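Local coordinates for protein phosphodiesterase (PDB 7D7P) that is an all-helical phosphodiesterase of the HD superfamily whose fold holds a zinc ion and a magnesium ion, at residues L122-V126 and F331-D335; V209-C213 and L249-A253; H222-L226 and V319-W323; M229-N233 and Q326-A330. Residues are numbered along the deposited sequence.

In the fold
Followed from the N terminus, the chain first lays down 122-126, at the end of helix 109-126; contact 1 closes the longest loop when 331-335 returns to it, about 205 residues later. Contacts 2, 3 and 4 all lie within that loop. Their first segments come in the order 209-213, 222-226, 229-233 and their second segments in the order 249-253, 319-323, 326-330, so each of the three crosses the other two. Contact 2 joins helices 200-215 and 245-260. Contacts 3 and 4 are successive parts of the pairing of helices 222-234 and 305-330, with centres about 10 Å apart. Phe250 of contact 2 touches both, and Phe331 of contact 1 meets Val251 of contact 2.

Contact 1 of 4, residues L122-V126 and F331-D335; sequences LLTSV and FPKLD
The last turn of helix 109-126 packs on the short linker that follows helix 305-330. Phe331 leaves helical phi/psi, and 332-334 form a 3-10 turn, with Leu334 N bonded to Phe331 O at 3.0 Å. The nearest CA pairs are Val126 with Phe331, 7.0 Å, and Ser125 with Lys333, 7.2 Å. Val126 (chi1 m) is the most covered residue: its CG1 lies 3.7 Å from Leu334 CG and 4.0 Å from Phe331 CB, and its CG2 sits over one face of the Phe331 ring. Leu334 (m, t) fills the space alongside, CD2 being 3.9 Å from Ser125 CB and CD1 4.1 Å from Leu122 CD2. Ser125 turns its hydroxyl back to Leu121 O and offers its carbonyl to the linker: Lys333, extended except for chi3 m, brings NZ to 2.8 Å from Ser125 O as a hydrogen-bond donor. The arrangement is an apolar helix-to-turn contact with a lysine on a last-turn helix carbonyl, joining an early helix of this all-helical HD-type fold to a late interhelical linker.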
loop_
_atom_site.group_PDB
_atom_site.type_symbol
_atom_site.label_atom_id
_atom_site.label_comp_id
_atom_site.label_asym_id
_atom_site.label_seq_id
_atom_site.Cartn_x
_atom_site.Cartn_y
_atom_site.Cartn_z
ATOM N N LEU A 122 24.742 3.926 -7.089
ATOM C CA LEU A 122 24.391 2.619 -6.540
ATOM C C LEU A 122 25.602 1.697 -6.470
ATOM O O LEU A 122 25.795 0.994 -5.471
ATOM C CB LEU A 122 23.279 1.985 -7.378
ATOM C CG LEU A 122 21.894 2.627 -7.268
ATOM C CD1 LEU A 122 20.993 2.154 -8.398
ATOM C CD2 LEU A 122 21.266 2.317 -5.919
ATOM N N LEU A 123 26.429 1.682 -7.521
ATOM C CA LEU A 123 27.591 0.798 -7.529
ATOM C C LEU A 123 28.622 1.233 -6.497
ATOM O O LEU A 123 29.257 0.391 -5.852
ATOM C CB LEU A 123 28.219 0.759 -8.922
ATOM C CG LEU A 123 27.385 0.177 -10.063
ATOM C CD1 LEU A 123 28.174 0.238 -11.361
ATOM C CD2 LEU A 123 26.943 -1.250 -9.758
ATOM N N THR A 124 28.808 2.544 -6.333
ATOM C CA THR A 124 29.722 3.038 -5.312
ATOM C C THR A 124 29.256 2.646 -3.916
ATOM O O THR A 124 30.082 2.394 -3.032
ATOM C CB THR A 124 29.859 4.559 -5.424
ATOM O OG1 THR A 124 30.303 4.904 -6.742
ATOM C CG2 THR A 124 30.855 5.093 -4.406
ATOM N N SER A 125 27.941 2.557 -3.710
ATOM C CA SER A 125 27.412 2.296 -2.377
ATOM C C SER A 125 27.519 0.825 -1.983
ATOM O O SER A 125 27.786 0.521 -0.816
ATOM C CB SER A 125 25.957 2.765 -2.290
ATOM O OG SER A 125 25.846 4.140 -2.610
ATOM N N VAL A 126 27.297 -0.099 -2.917
ATOM C CA VAL A 126 27.149 -1.510 -2.541
ATOM C C VAL A 126 28.044 -2.458 -3.325
ATOM O O VAL A 126 28.201 -3.620 -2.904
ATOM C CB VAL A 126 25.674 -1.953 -2.670
ATOM C CG1 VAL A 126 24.763 -1.072 -1.833
ATOM C CG2 VAL A 126 25.241 -1.957 -4.128
ATOM N N PHE A 331 20.679 -5.289 0.724
ATOM C CA PHE A 331 21.720 -4.272 0.863
ATOM C C PHE A 331 21.213 -3.186 1.801
ATOM O O PHE A 331 20.673 -2.162 1.357
ATOM C CB PHE A 331 22.114 -3.685 -0.493
ATOM C CG PHE A 331 22.540 -4.716 -1.501
ATOM C CD1 PHE A 331 23.822 -5.238 -1.479
ATOM C CD2 PHE A 331 21.657 -5.162 -2.469
ATOM C CE1 PHE A 331 24.216 -6.185 -2.404
ATOM C CE2 PHE A 331 22.045 -6.111 -3.398
ATOM C CZ PHE A 331 23.325 -6.623 -3.364
ATOM N N PRO A 332 21.373 -3.372 3.114
ATOM C CA PRO A 332 20.815 -2.403 4.075
ATOM C C PRO A 332 21.379 -1.000 3.945
ATOM O O PRO A 332 20.755 -0.053 4.442
ATOM C CB PRO A 332 21.162 -3.020 5.437
ATOM C CG PRO A 332 21.346 -4.476 5.156
ATOM C CD PRO A 332 21.958 -4.543 3.789
ATOM N N LYS A 333 22.532 -0.827 3.291
ATOM C CA LYS A 333 23.083 0.510 3.098
ATOM C C LYS A 333 22.175 1.394 2.250
ATOM O O LYS A 333 22.315 2.620 2.283
ATOM C CB LYS A 333 24.466 0.420 2.451
ATOM C CG LYS A 333 25.299 1.683 2.606
ATOM C CD LYS A 333 26.661 1.536 1.953
ATOM C CE LYS A 333 27.408 0.334 2.505
ATOM N NZ LYS A 333 28.727 0.158 1.843
ATOM N N LEU A 334 21.249 0.802 1.499
ATOM C CA LEU A 334 20.370 1.548 0.610
ATOM C C LEU A 334 19.002 1.819 1.219
ATOM O O LEU A 334 18.120 2.327 0.520
ATOM C CB LEU A 334 20.204 0.800 -0.714
ATOM C CG LEU A 334 21.479 0.544 -1.516
ATOM C CD1 LEU A 334 21.163 -0.268 -2.763
ATOM C CD2 LEU A 334 22.156 1.860 -1.878
ATOM N N ASP A 335 18.801 1.501 2.501
ATOM C CA ASP A 335 17.465 1.627 3.070
ATOM C C ASP A 335 17.044 3.075 3.286
ATOM O O ASP A 335 15.864 3.321 3.559
ATOM C CB ASP A 335 17.361 0.835 4.381
ATOM C CG ASP A 335 18.289 1.351 5.470
ATOM O OD1 ASP A 335 19.057 2.306 5.228
ATOM O OD2 ASP A 335 18.248 0.783 6.580
#

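Contact 2 of 4, residues V209-C213 and L249-A253; sequences VIINC and LFVLA
Helical segments 209-213 and 249-253 run in broadly the same sense and cross at -54°, with axes 9.5 Å apart at closest. They converge along the chain: the CA atoms of Val209 and Leu249 are 6.7 Å apart, those of Cys213 and Ala253 only 4.5 Å, a spacing that the small side chains there permit. Leu249 (t, p) is the main bump, entering the hollow formed by Val209, Asn212 and Cys213; its CD1 is 3.9 Å from Val209 CG2 and 4.3 Å from Cys213 SG, and its CG is 3.7 Å from Asn212 OD1. In return, Cys213 (m) sets SG into the dip at the Leu252-Ala253 peptide, 3.7 Å from Leu252 C and 3.6 Å from Ala253 N. Asn212 OD1 also lies 3.7 Å from Ala253 CB. A water donates to Cys213 O (2.8 Å) and Ala253 O (2.9 Å). The angle suits ridges-into-grooves packing of i, i+4 rows. Around the pair, helix 133-145 meets Val209, Cys213 and Leu252, helix 174-187 covers Ile210 and Ile211, and helix 222-234 receives Phe250.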
loop_
_atom_site.group_PDB
_atom_site.type_symbol
_atom_site.label_atom_id
_atom_site.label_comp_id
_atom_site.label_asym_id
_atom_site.label_seq_id
_atom_site.Cartn_x
_atom_site.Cartn_y
_atom_site.Cartn_z
ATOM N N VAL A 209 27.227 -8.566 -20.085
ATOM C CA VAL A 209 26.680 -7.729 -19.022
ATOM C C VAL A 209 25.761 -6.659 -19.599
ATOM O O VAL A 209 24.675 -6.404 -19.067
ATOM C CB VAL A 209 27.820 -7.112 -18.190
ATOM C CG1 VAL A 209 27.295 -5.990 -17.312
ATOM C CG2 VAL A 209 28.495 -8.180 -17.339
ATOM N N ILE A 210 26.175 -6.021 -20.697
ATOM C CA ILE A 210 25.369 -4.963 -21.300
ATOM C C ILE A 210 24.052 -5.524 -21.823
ATOM O O ILE A 210 22.983 -4.942 -21.604
ATOM C CB ILE A 210 26.161 -4.254 -22.413
ATOM C CG1 ILE A 210 27.294 -3.416 -21.814
ATOM C CG2 ILE A 210 25.235 -3.387 -23.260
ATOM C CD1 ILE A 210 28.271 -2.883 -22.844
ATOM N N ILE A 211 24.109 -6.661 -22.522
ATOM C CA ILE A 211 22.897 -7.257 -23.081
ATOM C C ILE A 211 21.921 -7.622 -21.968
ATOM O O ILE A 211 20.742 -7.244 -22.002
ATOM C CB ILE A 211 23.246 -8.480 -23.947
ATOM C CG1 ILE A 211 23.934 -8.046 -25.245
ATOM C CG2 ILE A 211 21.988 -9.297 -24.250
ATOM C CD1 ILE A 211 24.558 -9.198 -26.023
ATOM N N ASN A 212 22.402 -8.355 -20.959
ATOM C CA ASN A 212 21.514 -8.831 -19.902
ATOM C C ASN A 212 20.925 -7.674 -19.105
ATOM O O ASN A 212 19.747 -7.708 -18.733
ATOM C CB ASN A 212 22.261 -9.790 -18.974
ATOM C CG ASN A 212 21.358 -10.397 -17.914
ATOM O OD1 ASN A 212 21.309 -9.926 -16.777
ATOM N ND2 ASN A 212 20.634 -11.448 -18.284
ATOM N N CYS A 213 21.720 -6.639 -18.836
ATOM C CA CYS A 213 21.223 -5.543 -18.010
ATOM C C CYS A 213 20.219 -4.684 -18.769
ATOM O O CYS A 213 19.200 -4.276 -18.200
ATOM C CB CYS A 213 22.390 -4.704 -17.487
ATOM S SG CYS A 213 23.320 -5.527 -16.159
ATOM N N LEU A 249 25.883 -11.144 -11.918
ATOM C CA LEU A 249 25.216 -10.504 -13.048
ATOM C C LEU A 249 23.763 -10.185 -12.718
ATOM O O LEU A 249 23.242 -9.139 -13.125
ATOM C CB LEU A 249 25.304 -11.396 -14.288
ATOM C CG LEU A 249 24.626 -10.854 -15.550
ATOM C CD1 LEU A 249 25.146 -9.460 -15.891
ATOM C CD2 LEU A 249 24.813 -11.801 -16.728
ATOM N N PHE A 250 23.092 -11.076 -11.981
ATOM C CA PHE A 250 21.725 -10.801 -11.550
ATOM C C PHE A 250 21.658 -9.525 -10.719
ATOM O O PHE A 250 20.744 -8.708 -10.893
ATOM C CB PHE A 250 21.179 -11.990 -10.758
ATOM C CG PHE A 250 19.848 -11.729 -10.103
ATOM C CD1 PHE A 250 18.677 -11.786 -10.840
ATOM C CD2 PHE A 250 19.768 -11.443 -8.751
ATOM C CE1 PHE A 250 17.454 -11.552 -10.243
ATOM C CE2 PHE A 250 18.547 -11.208 -8.148
ATOM C CZ PHE A 250 17.389 -11.262 -8.895
ATOM N N VAL A 251 22.624 -9.334 -9.817
ATOM C CA VAL A 251 22.654 -8.139 -8.978
ATOM C C VAL A 251 22.868 -6.891 -9.827
ATOM O O VAL A 251 22.232 -5.854 -9.601
ATOM C CB VAL A 251 23.736 -8.284 -7.892
ATOM C CG1 VAL A 251 23.988 -6.952 -7.197
ATOM C CG2 VAL A 251 23.330 -9.351 -6.885
ATOM N N LEU A 252 23.765 -6.968 -10.814
ATOM C CA LEU A 252 23.968 -5.834 -11.712
ATOM C C LEU A 252 22.689 -5.496 -12.469
ATOM O O LEU A 252 22.344 -4.319 -12.627
ATOM C CB LEU A 252 25.106 -6.130 -12.690
ATOM C CG LEU A 252 26.469 -6.467 -12.079
ATOM C CD1 LEU A 252 27.497 -6.716 -13.171
ATOM C CD2 LEU A 252 26.929 -5.360 -11.144
ATOM N N ALA A 253 21.973 -6.519 -12.944
ATOM C CA ALA A 253 20.694 -6.281 -13.602
ATOM C C ALA A 253 19.688 -5.664 -12.639
ATOM O O ALA A 253 18.902 -4.792 -13.026
ATOM C CB ALA A 253 20.153 -7.590 -14.180
HETATM O O HOH W 1 18.008 -4.144 -15.681
#

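Contact 3 of 4, residues H222-L226 and V319-W323; sequences HHTKL and VVKPW
Two nearly parallel helices of the all-helical HD-type fold meet here through long side chains. Segments 222-226 and 319-323 run 19° apart with axes 11.4 Å from each other, and the nearest CA pairs are Leu226 with Trp323, 6.4 Å, and His222 with Val319, 8.6 Å. Helix 319-323 is kinked at Pro322, whose nitrogen has no hydrogen to give the preceding turn. Trp323 (chi1 t, chi2 -96°) bridges the wide gap: its six-membered ring meets Lys225 CB at its edge, with CH2 3.9 Å away, and its CE3 is 4.1 Å from Leu226 CD1. Leu226 (t, p) also reaches Pro322 O, 3.8 Å from CD1. The His222 ring (chi1 t, chi2 94°) lies obliquely to the Trp323 six-membered ring, planes at 37° and centroids 5.0 Å apart, and takes Val319 CG1 over one face in a CH-pi contact, 4.0 Å to the centroid. Outside partners hold both aromatics: His222 ND1 bonds His257 and Trp323 NE1 bonds Thr258, both on helix 245-260. Lys225 curls away to Asn216 and Thr221. A water, 2.8 Å from His222 NE2, donates a hydrogen bond to Val319 O at 3.0 Å.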
loop_
_atom_site.group_PDB
_atom_site.type_symbol
_atom_site.label_atom_id
_atom_site.label_comp_id
_atom_site.label_asym_id
_atom_site.label_seq_id
_atom_site.Cartn_x
_atom_site.Cartn_y
_atom_site.Cartn_z
ATOM N N HIS A 222 10.016 -7.284 -14.458
ATOM C CA HIS A 222 10.159 -6.762 -13.101
ATOM C C HIS A 222 9.766 -7.807 -12.059
ATOM O O HIS A 222 10.494 -8.030 -11.084
ATOM C CB HIS A 222 9.319 -5.491 -12.945
ATOM C CG HIS A 222 9.191 -5.014 -11.531
ATOM N ND1 HIS A 222 10.032 -4.066 -10.985
ATOM C CD2 HIS A 222 8.318 -5.347 -10.551
ATOM C CE1 HIS A 222 9.684 -3.839 -9.732
ATOM N NE2 HIS A 222 8.647 -4.606 -9.442
ATOM N N HIS A 223 8.622 -8.467 -12.259
ATOM C CA HIS A 223 8.112 -9.403 -11.259
ATOM C C HIS A 223 9.044 -10.599 -11.081
ATOM O O HIS A 223 9.249 -11.068 -9.955
ATOM C CB HIS A 223 6.704 -9.864 -11.653
ATOM C CG HIS A 223 5.996 -10.648 -10.590
ATOM N ND1 HIS A 223 5.420 -10.059 -9.483
ATOM C CD2 HIS A 223 5.768 -11.977 -10.468
ATOM C CE1 HIS A 223 4.869 -10.991 -8.726
ATOM N NE2 HIS A 223 5.067 -12.165 -9.301
ATOM N N THR A 224 9.621 -11.106 -12.175
ATOM C CA THR A 224 10.514 -12.258 -12.058
ATOM C C THR A 224 11.745 -11.927 -11.221
ATOM O O THR A 224 12.179 -12.742 -10.399
ATOM C CB THR A 224 10.930 -12.762 -13.441
ATOM O OG1 THR A 224 11.777 -11.793 -14.074
ATOM C CG2 THR A 224 9.711 -13.028 -14.314
ATOM N N LYS A 225 12.324 -10.739 -11.413
ATOM C CA LYS A 225 13.472 -10.356 -10.601
ATOM C C LYS A 225 13.071 -10.121 -9.152
ATOM O O LYS A 225 13.848 -10.421 -8.240
ATOM C CB LYS A 225 14.143 -9.110 -11.181
ATOM C CG LYS A 225 15.017 -9.391 -12.393
ATOM C CD LYS A 225 15.809 -8.159 -12.805
ATOM C CE LYS A 225 14.895 -7.066 -13.337
ATOM N NZ LYS A 225 14.165 -7.495 -14.563
ATOM N N LEU A 226 11.862 -9.602 -8.920
ATOM C CA LEU A 226 11.405 -9.377 -7.553
ATOM C C LEU A 226 11.226 -10.695 -6.806
ATOM O O LEU A 226 11.577 -10.796 -5.624
ATOM C CB LEU A 226 10.100 -8.581 -7.566
ATOM C CG LEU A 226 9.510 -8.220 -6.200
ATOM C CD1 LEU A 226 10.524 -7.478 -5.340
ATOM C CD2 LEU A 226 8.237 -7.406 -6.364
ATOM N N VAL A 319 4.799 -1.175 -6.954
ATOM C CA VAL A 319 5.960 -1.508 -7.776
ATOM C C VAL A 319 7.255 -1.053 -7.110
ATOM O O VAL A 319 8.162 -1.861 -6.881
ATOM C CB VAL A 319 5.837 -0.904 -9.187
ATOM C CG1 VAL A 319 7.073 -1.234 -10.009
ATOM C CG2 VAL A 319 4.582 -1.411 -9.879
ATOM N N VAL A 320 7.357 0.238 -6.796
ATOM C CA VAL A 320 8.622 0.790 -6.321
ATOM C C VAL A 320 8.882 0.392 -4.874
ATOM O O VAL A 320 9.970 -0.087 -4.536
ATOM C CB VAL A 320 8.645 2.319 -6.498
ATOM C CG1 VAL A 320 9.993 2.881 -6.059
ATOM C CG2 VAL A 320 8.360 2.687 -7.943
ATOM N N LYS A 321 7.898 0.597 -3.998
ATOM C CA LYS A 321 8.104 0.290 -2.581
ATOM C C LYS A 321 8.379 -1.184 -2.331
ATOM O O LYS A 321 9.344 -1.490 -1.602
ATOM C CB LYS A 321 6.903 0.785 -1.763
ATOM C CG LYS A 321 7.131 0.813 -0.262
ATOM C CD LYS A 321 6.073 1.670 0.422
ATOM C CE LYS A 321 6.338 1.811 1.910
ATOM N NZ LYS A 321 5.469 2.857 2.519
ATOM N N PRO A 322 7.611 -2.143 -2.864
ATOM C CA PRO A 322 7.977 -3.552 -2.653
ATOM C C PRO A 322 9.327 -3.909 -3.244
ATOM O O PRO A 322 10.014 -4.789 -2.710
ATOM C CB PRO A 322 6.839 -4.324 -3.337
ATOM C CG PRO A 322 5.703 -3.364 -3.393
ATOM C CD PRO A 322 6.337 -2.024 -3.601
ATOM N N TRP A 323 9.729 -3.249 -4.333
ATOM C CA TRP A 323 11.045 -3.505 -4.912
ATOM C C TRP A 323 12.153 -3.091 -3.952
ATOM O O TRP A 323 13.063 -3.877 -3.661
ATOM C CB TRP A 323 11.181 -2.768 -6.247
ATOM C CG TRP A 323 12.536 -2.900 -6.888
ATOM C CD1 TRP A 323 13.576 -2.019 -6.797
ATOM C CD2 TRP A 323 12.994 -3.975 -7.719
ATOM N NE1 TRP A 323 14.651 -2.480 -7.520
ATOM C CE2 TRP A 323 14.319 -3.678 -8.096
ATOM C CE3 TRP A 323 12.410 -5.160 -8.182
ATOM C CZ2 TRP A 323 15.071 -4.521 -8.912
ATOM C CZ3 TRP A 323 13.159 -5.996 -8.992
ATOM C CH2 TRP A 323 14.476 -5.672 -9.347
HETATM O O HOH W 2 7.019 -4.587 -7.113
#

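Contact 4 of 4, residues M229-N233 and Q326-A330; sequences MEEVN and QLSQA
Toward the C-terminal ends of helices 222-234 and 305-330, segments 229-233 and 326-330 continue their side-by-side pairing in the all-helical HD-type fold, crossing at 34° with axes 9.7 Å apart and CA atoms 6.4 Å apart for Glu230 and Gln326, 6.2 Å for Asn233 and Ala330. Gln326, the most covered residue, folds back (m, m) and places OE1 3.4 Å from Glu230 CA and CD 3.4 Å from Glu230 CG. Asn233 (chi1 m) answers with ND2, which donates to Gln326 OE1 at 2.7 Å and to Gln326 O at 3.0 Å. Leu327 points away overall, yet its CA lies 3.7 Å and its CD1 3.8 Å from Met229 CE; both side chains also pack on Val254 of helix 245-260. Gln329 lays CB 3.8 Å from Asn233 ND2 while its amide end leads away; a water lies between Gln329 O (2.9 Å) and Asn233 OD1 (3.2 Å), within hydrogen-bonding distance of both. Ala330 ends the helix, with CB 3.4 Å from Asn233 OD1. The contact thus divides into a buried Met-Leu patch facing helix 245-260 and an amide pair that couples a side chain of one helix to side chain and backbone of the other without charge.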
loop_
_atom_site.group_PDB
_atom_site.type_symbol
_atom_site.label_atom_id
_atom_site.label_comp_id
_atom_site.label_asym_id
_atom_site.label_seq_id
_atom_site.Cartn_x
_atom_site.Cartn_y
_atom_site.Cartn_z
ATOM N N MET A 229 14.672 -12.106 -5.879
ATOM C CA MET A 229 15.221 -11.354 -4.757
ATOM C C MET A 229 14.568 -11.768 -3.443
ATOM O O MET A 229 15.232 -11.828 -2.402
ATOM C CB MET A 229 15.045 -9.854 -4.996
ATOM C CG MET A 229 15.933 -9.296 -6.093
ATOM S SD MET A 229 17.457 -8.573 -5.456
ATOM C CE MET A 229 16.814 -7.094 -4.682
ATOM N N GLU A 230 13.264 -12.060 -3.474
ATOM C CA GLU A 230 12.578 -12.514 -2.268
ATOM C C GLU A 230 13.100 -13.872 -1.812
ATOM O O GLU A 230 13.290 -14.097 -0.612
ATOM C CB GLU A 230 11.069 -12.580 -2.508
ATOM C CG GLU A 230 10.393 -11.226 -2.585
ATOM C CD GLU A 230 8.880 -11.335 -2.581
ATOM O OE1 GLU A 230 8.356 -12.352 -3.081
ATOM O OE2 GLU A 230 8.218 -10.402 -2.076
ATOM N N GLU A 231 13.335 -14.789 -2.754
ATOM C CA GLU A 231 13.859 -16.101 -2.387
ATOM C C GLU A 231 15.292 -16.002 -1.876
ATOM O O GLU A 231 15.679 -16.730 -0.955
ATOM C CB GLU A 231 13.776 -17.058 -3.576
ATOM C CG GLU A 231 14.021 -18.515 -3.206
ATOM C CD GLU A 231 14.054 -19.433 -4.413
ATOM O OE1 GLU A 231 14.906 -19.221 -5.301
ATOM O OE2 GLU A 231 13.228 -20.368 -4.473
ATOM N N VAL A 232 16.093 -15.109 -2.461
ATOM C CA VAL A 232 17.458 -14.912 -1.982
ATOM C C VAL A 232 17.449 -14.335 -0.572
ATOM O O VAL A 232 18.251 -14.735 0.282
ATOM C CB VAL A 232 18.243 -14.017 -2.960
ATOM C CG1 VAL A 232 19.543 -13.542 -2.328
ATOM C CG2 VAL A 232 18.521 -14.766 -4.256
ATOM N N ASN A 233 16.539 -13.397 -0.299
ATOM C CA ASN A 233 16.444 -12.828 1.041
ATOM C C ASN A 233 15.969 -13.858 2.057
ATOM O O ASN A 233 16.368 -13.801 3.225
ATOM C CB ASN A 233 15.510 -11.617 1.033
ATOM C CG ASN A 233 16.159 -10.383 0.436
ATOM O OD1 ASN A 233 17.369 -10.192 0.543
ATOM N ND2 ASN A 233 15.353 -9.535 -0.197
ATOM N N GLN A 326 12.699 -5.209 -0.771
ATOM C CA GLN A 326 13.559 -6.366 -0.988
ATOM C C GLN A 326 15.002 -5.942 -1.230
ATOM O O GLN A 326 15.937 -6.616 -0.780
ATOM C CB GLN A 326 13.039 -7.198 -2.160
ATOM C CG GLN A 326 11.719 -7.886 -1.875
ATOM C CD GLN A 326 11.787 -8.768 -0.645
ATOM O OE1 GLN A 326 12.693 -9.588 -0.505
ATOM N NE2 GLN A 326 10.830 -8.595 0.258
ATOM N N LEU A 327 15.204 -4.827 -1.938
ATOM C CA LEU A 327 16.561 -4.359 -2.201
ATOM C C LEU A 327 17.255 -3.929 -0.913
ATOM O O LEU A 327 18.435 -4.240 -0.706
ATOM C CB LEU A 327 16.535 -3.211 -3.209
ATOM C CG LEU A 327 17.893 -2.700 -3.697
ATOM C CD1 LEU A 327 18.628 -3.780 -4.478
ATOM C CD2 LEU A 327 17.726 -1.442 -4.541
ATOM N N SER A 328 16.540 -3.221 -0.035
ATOM C CA SER A 328 17.128 -2.795 1.231
ATOM C C SER A 328 17.396 -3.962 2.171
ATOM O O SER A 328 18.249 -3.844 3.054
ATOM C CB SER A 328 16.219 -1.776 1.924
ATOM O OG SER A 328 16.096 -0.595 1.151
ATOM N N GLN A 329 16.686 -5.081 2.011
ATOM C CA GLN A 329 16.954 -6.243 2.849
ATOM C C GLN A 329 18.217 -6.973 2.415
ATOM O O GLN A 329 18.918 -7.547 3.259
ATOM C CB GLN A 329 15.756 -7.195 2.831
ATOM C CG GLN A 329 15.802 -8.269 3.909
ATOM C CD GLN A 329 15.512 -7.725 5.297
ATOM O OE1 GLN A 329 14.926 -6.651 5.447
ATOM N NE2 GLN A 329 15.925 -8.464 6.320
ATOM N N ALA A 330 18.525 -6.960 1.116
ATOM C CA ALA A 330 19.764 -7.557 0.634
ATOM C C ALA A 330 20.940 -6.596 0.751
ATOM O O ALA A 330 22.087 -7.041 0.868
ATOM C CB ALA A 330 19.602 -8.015 -0.816
HETATM O O HOH W 3 19.519 -10.366 2.893
#